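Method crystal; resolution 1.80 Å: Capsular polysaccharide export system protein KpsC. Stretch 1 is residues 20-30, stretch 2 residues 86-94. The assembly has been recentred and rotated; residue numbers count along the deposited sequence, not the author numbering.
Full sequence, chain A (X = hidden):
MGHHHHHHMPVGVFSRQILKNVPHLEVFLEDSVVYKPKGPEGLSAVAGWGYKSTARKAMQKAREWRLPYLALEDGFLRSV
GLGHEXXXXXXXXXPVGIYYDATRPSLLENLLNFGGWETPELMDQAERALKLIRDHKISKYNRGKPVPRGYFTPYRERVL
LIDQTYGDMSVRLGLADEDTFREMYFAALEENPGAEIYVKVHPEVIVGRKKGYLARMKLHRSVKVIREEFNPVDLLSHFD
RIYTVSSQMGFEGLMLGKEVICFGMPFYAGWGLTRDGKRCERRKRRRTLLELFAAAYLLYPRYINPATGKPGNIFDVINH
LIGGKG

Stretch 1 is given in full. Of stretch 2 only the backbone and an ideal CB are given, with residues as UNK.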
ATOM      1  N   LYS A  20       2.703   0.032  20.926  1.00 56.26           N
ATOM      2  CA  LYS A  20       2.242  -1.321  21.215  1.00 57.30           C
ATOM      3  C   LYS A  20       2.336  -2.205  19.979  1.00 53.66           C
ATOM      4  O   LYS A  20       2.897  -3.306  20.027  1.00 60.80           O
ATOM      5  CB  LYS A  20       0.806  -1.287  21.733  1.00 57.55           C
ATOM      6  CG  LYS A  20       0.680  -1.162  23.246  1.00 67.10           C
ATOM      7  CD  LYS A  20      -0.695  -1.605  23.749  1.00 66.54           C
ATOM      8  CE  LYS A  20      -0.951  -3.092  23.499  1.00 73.51           C
ATOM      9  NZ  LYS A  20      -2.277  -3.538  23.997  1.00 73.99           N
ATOM     10  N   ASN A  21       1.786  -1.738  18.858  1.00 48.76           N
ATOM     11  CA  ASN A  21       1.783  -2.521  17.630  1.00 45.53           C
ATOM     12  C   ASN A  21       3.136  -2.528  16.931  1.00 48.76           C
ATOM     13  O   ASN A  21       3.382  -3.406  16.098  1.00 44.11           O
ATOM     14  CB  ASN A  21       0.722  -1.981  16.669  1.00 48.49           C
ATOM     15  CG  ASN A  21      -0.671  -2.005  17.264  1.00 58.11           C
ATOM     16  OD1 ASN A  21      -0.997  -2.867  18.080  1.00 48.63           O
ATOM     17  ND2 ASN A  21      -1.504  -1.054  16.856  1.00 53.55           N
ATOM     18  N   VAL A  22       4.012  -1.578  17.247  1.00 44.94           N
ATOM     19  CA  VAL A  22       5.303  -1.460  16.574  1.00 46.89           C
ATOM     20  C   VAL A  22       6.384  -1.259  17.630  1.00 42.99           C
ATOM     21  O   VAL A  22       6.860  -0.130  17.822  1.00 42.29           O
ATOM     22  CB  VAL A  22       5.295  -0.309  15.555  1.00 43.49           C
ATOM     23  CG1 VAL A  22       6.518  -0.390  14.657  1.00 52.81           C
ATOM     24  CG2 VAL A  22       4.014  -0.332  14.727  1.00 44.42           C
ATOM     25  N   PRO A  23       6.796  -2.312  18.339  1.00 47.63           N
ATOM     26  CA  PRO A  23       7.811  -2.132  19.393  1.00 42.86           C
ATOM     27  C   PRO A  23       9.092  -1.475  18.907  1.00 43.54           C
ATOM     28  O   PRO A  23       9.717  -0.726  19.667  1.00 47.28           O
ATOM     29  CB  PRO A  23       8.057  -3.565  19.882  1.00 52.44           C
ATOM     30  CG  PRO A  23       6.786  -4.289  19.582  1.00 49.69           C
ATOM     31  CD  PRO A  23       6.262  -3.685  18.310  1.00 48.17           C
ATOM     32  N   HIS A  24       9.508  -1.733  17.666  1.00 42.14           N
ATOM     33  CA  HIS A  24      10.697  -1.109  17.099  1.00 43.68           C
ATOM     34  C   HIS A  24      10.414   0.268  16.504  1.00 40.74           C
ATOM     35  O   HIS A  24      11.158   0.719  15.625  1.00 39.14           O
ATOM     36  CB  HIS A  24      11.308  -2.019  16.030  1.00 48.19           C
ATOM     37  CG  HIS A  24      12.001  -3.226  16.586  1.00 60.94           C
ATOM     38  ND1 HIS A  24      12.275  -4.341  15.824  1.00 59.42           N
ATOM     39  CD2 HIS A  24      12.480  -3.490  17.824  1.00 56.72           C
ATOM     40  CE1 HIS A  24      12.890  -5.241  16.569  1.00 61.88           C
ATOM     41  NE2 HIS A  24      13.027  -4.749  17.787  1.00 60.24           N
ATOM     42  N   LEU A  25       9.362   0.945  16.970  1.00 36.03           N
ATOM     43  CA  LEU A  25       8.975   2.229  16.395  1.00 34.68           C
ATOM     44  C   LEU A  25      10.153   3.195  16.345  1.00 35.62           C
ATOM     45  O   LEU A  25      10.427   3.805  15.307  1.00 32.37           O
ATOM     46  CB  LEU A  25       7.821   2.826  17.201  1.00 32.88           C
ATOM     47  CG  LEU A  25       7.387   4.244  16.818  1.00 35.92           C
ATOM     48  CD1 LEU A  25       6.755   4.260  15.434  1.00 34.06           C
ATOM     49  CD2 LEU A  25       6.432   4.801  17.860  1.00 43.55           C
ATOM     50  N   GLU A  26      10.861   3.350  17.465  1.00 35.84           N
ATOM     51  CA  GLU A  26      11.942   4.331  17.516  1.00 36.98           C
ATOM     52  C   GLU A  26      13.072   3.976  16.563  1.00 38.87           C
ATOM     53  O   GLU A  26      13.782   4.869  16.085  1.00 34.55           O
ATOM     54  CB  GLU A  26      12.476   4.457  18.942  1.00 51.24           C
ATOM     55  CG  GLU A  26      11.493   5.097  19.899  1.00 51.52           C
ATOM     56  CD  GLU A  26      12.137   5.464  21.222  1.00 58.71           C
ATOM     57  OE1 GLU A  26      13.277   5.021  21.462  1.00 63.52           O
ATOM     58  OE2 GLU A  26      11.522   6.219  22.004  1.00 54.66           O
ATOM     59  N   VAL A  27      13.266   2.687  16.281  1.00 35.51           N
ATOM     60  CA  VAL A  27      14.259   2.295  15.287  1.00 35.55           C
ATOM     61  C   VAL A  27      13.828   2.760  13.902  1.00 26.41           C
ATOM     62  O   VAL A  27      14.634   3.292  13.132  1.00 32.36           O
ATOM     63  CB  VAL A  27      14.488   0.772  15.334  1.00 39.55           C
ATOM     64  CG1 VAL A  27      15.459   0.337  14.242  1.00 43.55           C
ATOM     65  CG2 VAL A  27      15.010   0.353  16.704  1.00 37.22           C
ATOM     66  N   PHE A  28      12.551   2.566  13.565  1.00 29.56           N
ATOM     67  CA  PHE A  28      12.037   3.057  12.291  1.00 34.70           C
ATOM     68  C   PHE A  28      12.180   4.571  12.195  1.00 36.93           C
ATOM     69  O   PHE A  28      12.643   5.101  11.179  1.00 30.76           O
ATOM     70  CB  PHE A  28      10.568   2.657  12.124  1.00 33.48           C
ATOM     71  CG  PHE A  28      10.352   1.189  11.862  1.00 33.76           C
ATOM     72  CD1 PHE A  28      10.829   0.596  10.705  1.00 33.27           C
ATOM     73  CD2 PHE A  28       9.640   0.413  12.760  1.00 29.11           C
ATOM     74  CE1 PHE A  28      10.614  -0.750  10.461  1.00 27.45           C
ATOM     75  CE2 PHE A  28       9.423  -0.931  12.521  1.00 37.31           C
ATOM     76  CZ  PHE A  28       9.909  -1.513  11.371  1.00 30.02           C
ATOM     77  N   LEU A  29      11.790   5.284  13.253  1.00 33.31           N
ATOM     78  CA  LEU A  29      11.757   6.740  13.216  1.00 34.00           C
ATOM     79  C   LEU A  29      13.136   7.375  13.329  1.00 35.49           C
ATOM     80  O   LEU A  29      13.299   8.534  12.932  1.00 36.18           O
ATOM     81  CB  LEU A  29      10.868   7.277  14.342  1.00 34.54           C
ATOM     82  CG  LEU A  29       9.357   7.100  14.179  1.00 43.43           C
ATOM     83  CD1 LEU A  29       8.630   7.591  15.420  1.00 40.64           C
ATOM     84  CD2 LEU A  29       8.853   7.836  12.947  1.00 40.62           C
ATOM     85  N   GLU A  30      14.123   6.657  13.858  1.00 38.30           N
ATOM     86  CA  GLU A  30      15.449   7.214  14.111  1.00 41.54           C
ATOM     87  C   GLU A  30      15.391   8.372  15.103  1.00 50.77           C
ATOM     88  O   GLU A  30      16.301   9.207  15.150  1.00 44.76           O
ATOM     89  CB  GLU A  30      16.115   7.652  12.801  1.00 41.47           C
ATOM     90  CG  GLU A  30      16.251   6.521  11.787  1.00 50.37           C
ATOM     91  CD  GLU A  30      16.612   7.010  10.397  1.00 65.53           C
ATOM     92  OE1 GLU A  30      16.926   8.209  10.247  1.00 52.39           O
ATOM     93  OE2 GLU A  30      16.580   6.194   9.452  1.00 62.67           O
ATOM     94  N   UNK A  86       1.468 -10.041  13.588  1.00 53.04           N
ATOM     95  CA  UNK A  86       2.879  -9.797  13.850  1.00 53.51           C
ATOM     96  C   UNK A  86       3.198  -8.318  13.663  1.00 47.99           C
ATOM     97  O   UNK A  86       2.382  -7.584  13.090  1.00 46.52           O
ATOM     98  CB  UNK A  86       3.755 -10.655  12.935  1.00 53.51           C
ATOM     99  N   UNK A  87       4.349  -7.837  14.126  1.00 47.30           N
ATOM    100  CA  UNK A  87       4.699  -6.433  13.906  1.00 52.48           C
ATOM    101  C   UNK A  87       5.135  -6.206  12.470  1.00 37.31           C
ATOM    102  O   UNK A  87       5.538  -7.153  11.776  1.00 36.48           O
ATOM    103  CB  UNK A  87       5.807  -5.996  14.867  1.00 52.48           C
ATOM    104  N   UNK A  88       5.075  -4.968  11.986  1.00 31.83           N
ATOM    105  CA  UNK A  88       5.477  -4.710  10.600  1.00 32.70           C
ATOM    106  C   UNK A  88       6.986  -4.798  10.436  1.00 26.72           C
ATOM    107  O   UNK A  88       7.751  -4.413  11.324  1.00 34.99           O
ATOM    108  CB  UNK A  88       4.985  -3.334  10.148  1.00 32.70           C
ATOM    109  N   UNK A  89       7.410  -5.319   9.285  1.00 24.81           N
ATOM    110  CA  UNK A  89       8.826  -5.414   8.963  1.00 37.31           C
ATOM    111  C   UNK A  89       9.357  -4.160   8.287  1.00 32.95           C
ATOM    112  O   UNK A  89      10.575  -3.954   8.260  1.00 30.55           O
ATOM    113  CB  UNK A  89       9.075  -6.627   8.064  1.00 37.31           C
ATOM    114  N   UNK A  90       8.476  -3.333   7.732  1.00 29.64           N
ATOM    115  CA  UNK A  90       8.848  -2.021   7.233  1.00 23.52           C
ATOM    116  C   UNK A  90       7.746  -1.043   7.599  1.00 24.14           C
ATOM    117  O   UNK A  90       6.596  -1.427   7.831  1.00 25.78           O
ATOM    118  CB  UNK A  90       9.087  -2.045   5.722  1.00 23.52           C
ATOM    119  N   UNK A  91       8.113   0.232   7.656  1.00 25.05           N
ATOM    120  CA  UNK A  91       7.211   1.281   8.102  1.00 26.96           C
ATOM    121  C   UNK A  91       7.327   2.465   7.157  1.00 28.73           C
ATOM    122  O   UNK A  91       8.434   2.862   6.784  1.00 25.93           O
ATOM    123  CB  UNK A  91       7.518   1.698   9.542  1.00 26.96           C
ATOM    124  N   UNK A  92       6.185   3.016   6.765  1.00 25.27           N
ATOM    125  CA  UNK A  92       6.152   4.237   5.972  1.00 25.00           C
ATOM    126  C   UNK A  92       6.057   5.423   6.921  1.00 27.56           C
ATOM    127  O   UNK A  92       5.193   5.459   7.804  1.00 28.98           O
ATOM    128  CB  UNK A  92       4.984   4.227   4.983  1.00 25.00           C
ATOM    129  N   UNK A  93       6.955   6.387   6.743  1.00 22.29           N
ATOM    130  CA  UNK A  93       7.030   7.579   7.579  1.00 26.84           C
ATOM    131  C   UNK A  93       7.058   8.760   6.618  1.00 33.67           C
ATOM    132  O   UNK A  93       8.090   9.037   5.998  1.00 26.61           O
ATOM    133  CB  UNK A  93       8.250   7.563   8.503  1.00 26.84           C
ATOM    134  N   UNK A  94       5.934   9.455   6.488  1.00 23.86           N
ATOM    135  CA  UNK A  94       5.781  10.495   5.471  1.00 26.44           C
ATOM    136  C   UNK A  94       5.604  11.851   6.138  1.00 24.31           C
ATOM    137  O   UNK A  94       4.539  12.110   6.729  1.00 24.60           O
ATOM    138  CB  UNK A  94       4.594  10.191   4.555  1.00 26.44           C
TER

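Stretch 1 offers a mostly apolar surface: Val 22 and Pro 23 in the type I turn, then Leu 25, Phe 28 and Leu 29 on helix 25-29. The carbonyl of Asn 21 is an acceptor near stretch 2 and accepts no backbone hydrogen bond within its own stretch.

Position 86 points its CA-to-CB bond away, and no atom of stretch 1 lies within 5.5 Å of the ideal CB. Stretch 1 sets no demand here, and many side chains would fit. The residue is Ala 86. Its backbone does the work: a water donates to Asn 21 O at 2.7 Å and, weakly, to Ala 86 O at 3.4 Å.

Position 87 points toward stretch 1. The ideal CB is 3.8 Å from Asn 21 O and 4.2 Å from Pro 23 CD. Phi is -75° and psi 159°, an extended pair that proline accepts. A small or medium apolar side chain would suit, and a small donor would also be compatible with the carbonyl. The residue is Pro 87. Its CB packs on Pro 23 CD at 4.3 Å, an apolar contact between two proline rings.

Position 88 also points toward stretch 1, with phi -73° and psi 144°. The ideal CB is 5.4 Å from Phe 28 CZ and 5.6 Å from Val 22 CG2, so a compact apolar group can fill the gap. Proline, valine or another compact apolar residue would serve. The residue is Pro 88. Its CG meets Val 22 CG2 at 3.9 Å, and its CD lies 3.7 Å from Asn 21 O. Its own carbonyl faces the ring edge of Phe 28, with Pro 88 O 3.6 Å from Phe 28 CZ.

Position 89 points away, and nothing of stretch 1 lies within 5.5 Å of its ideal CB, so its side chain is left open. It is Leu 89. Only its backbone comes close: Leu 89 O is 3.9 Å from Phe 28 CE1, again at the ring edge.

Position 90 begins the strand and points away. The ideal CB is 5.1 Å from Phe 28 CE1, and several side chains are possible. It is Ser 90, whose OG is hydrogen-bonded elsewhere in the structure. Ser 90 CA lies 3.9 Å from Phe 28 CE1.

Position 91 points toward stretch 1. The ideal CB is 3.7 Å from Phe 28 CD1. Stretch 1 offers only carbon here. Valine could cover Phe 28, while leucine, isoleucine or methionine could extend toward Leu 25. The residue is Leu 91. Its CB sits over one face of the Phe 28 ring, 3.8 Å from the centroid, as a CH-pi contact. Its CD2 reaches Phe 28 CB at 3.5 Å and Leu 25 CD1 at 4.1 Å.

Position 92 is out of reach, and its extended backbone suits a beta-branched residue among others. It is Ile 92.

Position 93 points toward stretch 1, with its ideal CB 4.5 Å from Leu 29 CD2. A medium apolar, perhaps beta-branched, residue fits. It is Val 93, whose CG1 packs on Leu 29 CD2 at 3.8 Å.

Position 94 is out of reach, so stretch 1 selects no type. It is Asp 94, whose OD2 is hydrogen-bonded elsewhere in the structure.

Stretch 2 (86-94) APPLSLIVD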
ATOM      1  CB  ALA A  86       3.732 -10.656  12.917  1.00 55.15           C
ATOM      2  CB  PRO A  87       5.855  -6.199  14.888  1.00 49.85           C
ATOM      3  CG  PRO A  87       6.488  -7.530  15.031  1.00 57.33           C
ATOM      4  CD  PRO A  87       5.366  -8.532  14.938  1.00 54.63           C
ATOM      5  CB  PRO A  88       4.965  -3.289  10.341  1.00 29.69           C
ATOM      6  CG  PRO A  88       4.958  -2.650  11.687  1.00 36.57           C
ATOM      7  CD  PRO A  88       4.618  -3.743  12.666  1.00 37.67           C
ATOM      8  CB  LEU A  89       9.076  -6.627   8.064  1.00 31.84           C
ATOM      9  CG  LEU A  89       8.693  -7.978   8.677  1.00 33.19           C
ATOM     10  CD1 LEU A  89       8.894  -9.095   7.667  1.00 40.26           C
ATOM     11  CD2 LEU A  89       9.494  -8.250   9.943  1.00 35.28           C
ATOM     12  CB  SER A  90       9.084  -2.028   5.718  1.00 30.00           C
ATOM     13  OG  SER A  90       7.905  -2.356   5.008  1.00 27.42           O
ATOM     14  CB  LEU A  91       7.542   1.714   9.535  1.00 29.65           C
ATOM     15  CG  LEU A  91       6.497   2.544  10.276  1.00 35.86           C
ATOM     16  CD1 LEU A  91       5.338   1.669  10.730  1.00 39.58           C
ATOM     17  CD2 LEU A  91       7.143   3.250  11.457  1.00 32.15           C
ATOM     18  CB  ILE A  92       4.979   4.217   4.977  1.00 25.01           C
ATOM     19  CG1 ILE A  92       5.327   3.293   3.805  1.00 24.75           C
ATOM     20  CG2 ILE A  92       4.668   5.623   4.468  1.00 24.60           C
ATOM     21  CD1 ILE A  92       4.154   2.945   2.918  1.00 24.69           C
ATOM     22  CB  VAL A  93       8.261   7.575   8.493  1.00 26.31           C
ATOM     23  CG1 VAL A  93       8.298   8.828   9.356  1.00 33.21           C
ATOM     24  CG2 VAL A  93       8.272   6.322   9.363  1.00 28.60           C
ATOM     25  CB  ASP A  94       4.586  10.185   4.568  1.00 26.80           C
ATOM     26  CG  ASP A  94       4.590  11.009   3.295  1.00 25.15           C
ATOM     27  OD1 ASP A  94       4.994  12.188   3.350  1.00 26.89           O
ATOM     28  OD2 ASP A  94       4.196  10.474   2.239  1.00 27.40           O
TER
HETATM   29  O   HOH W   1       1.444  -4.762  14.711  1.00 52.95           O
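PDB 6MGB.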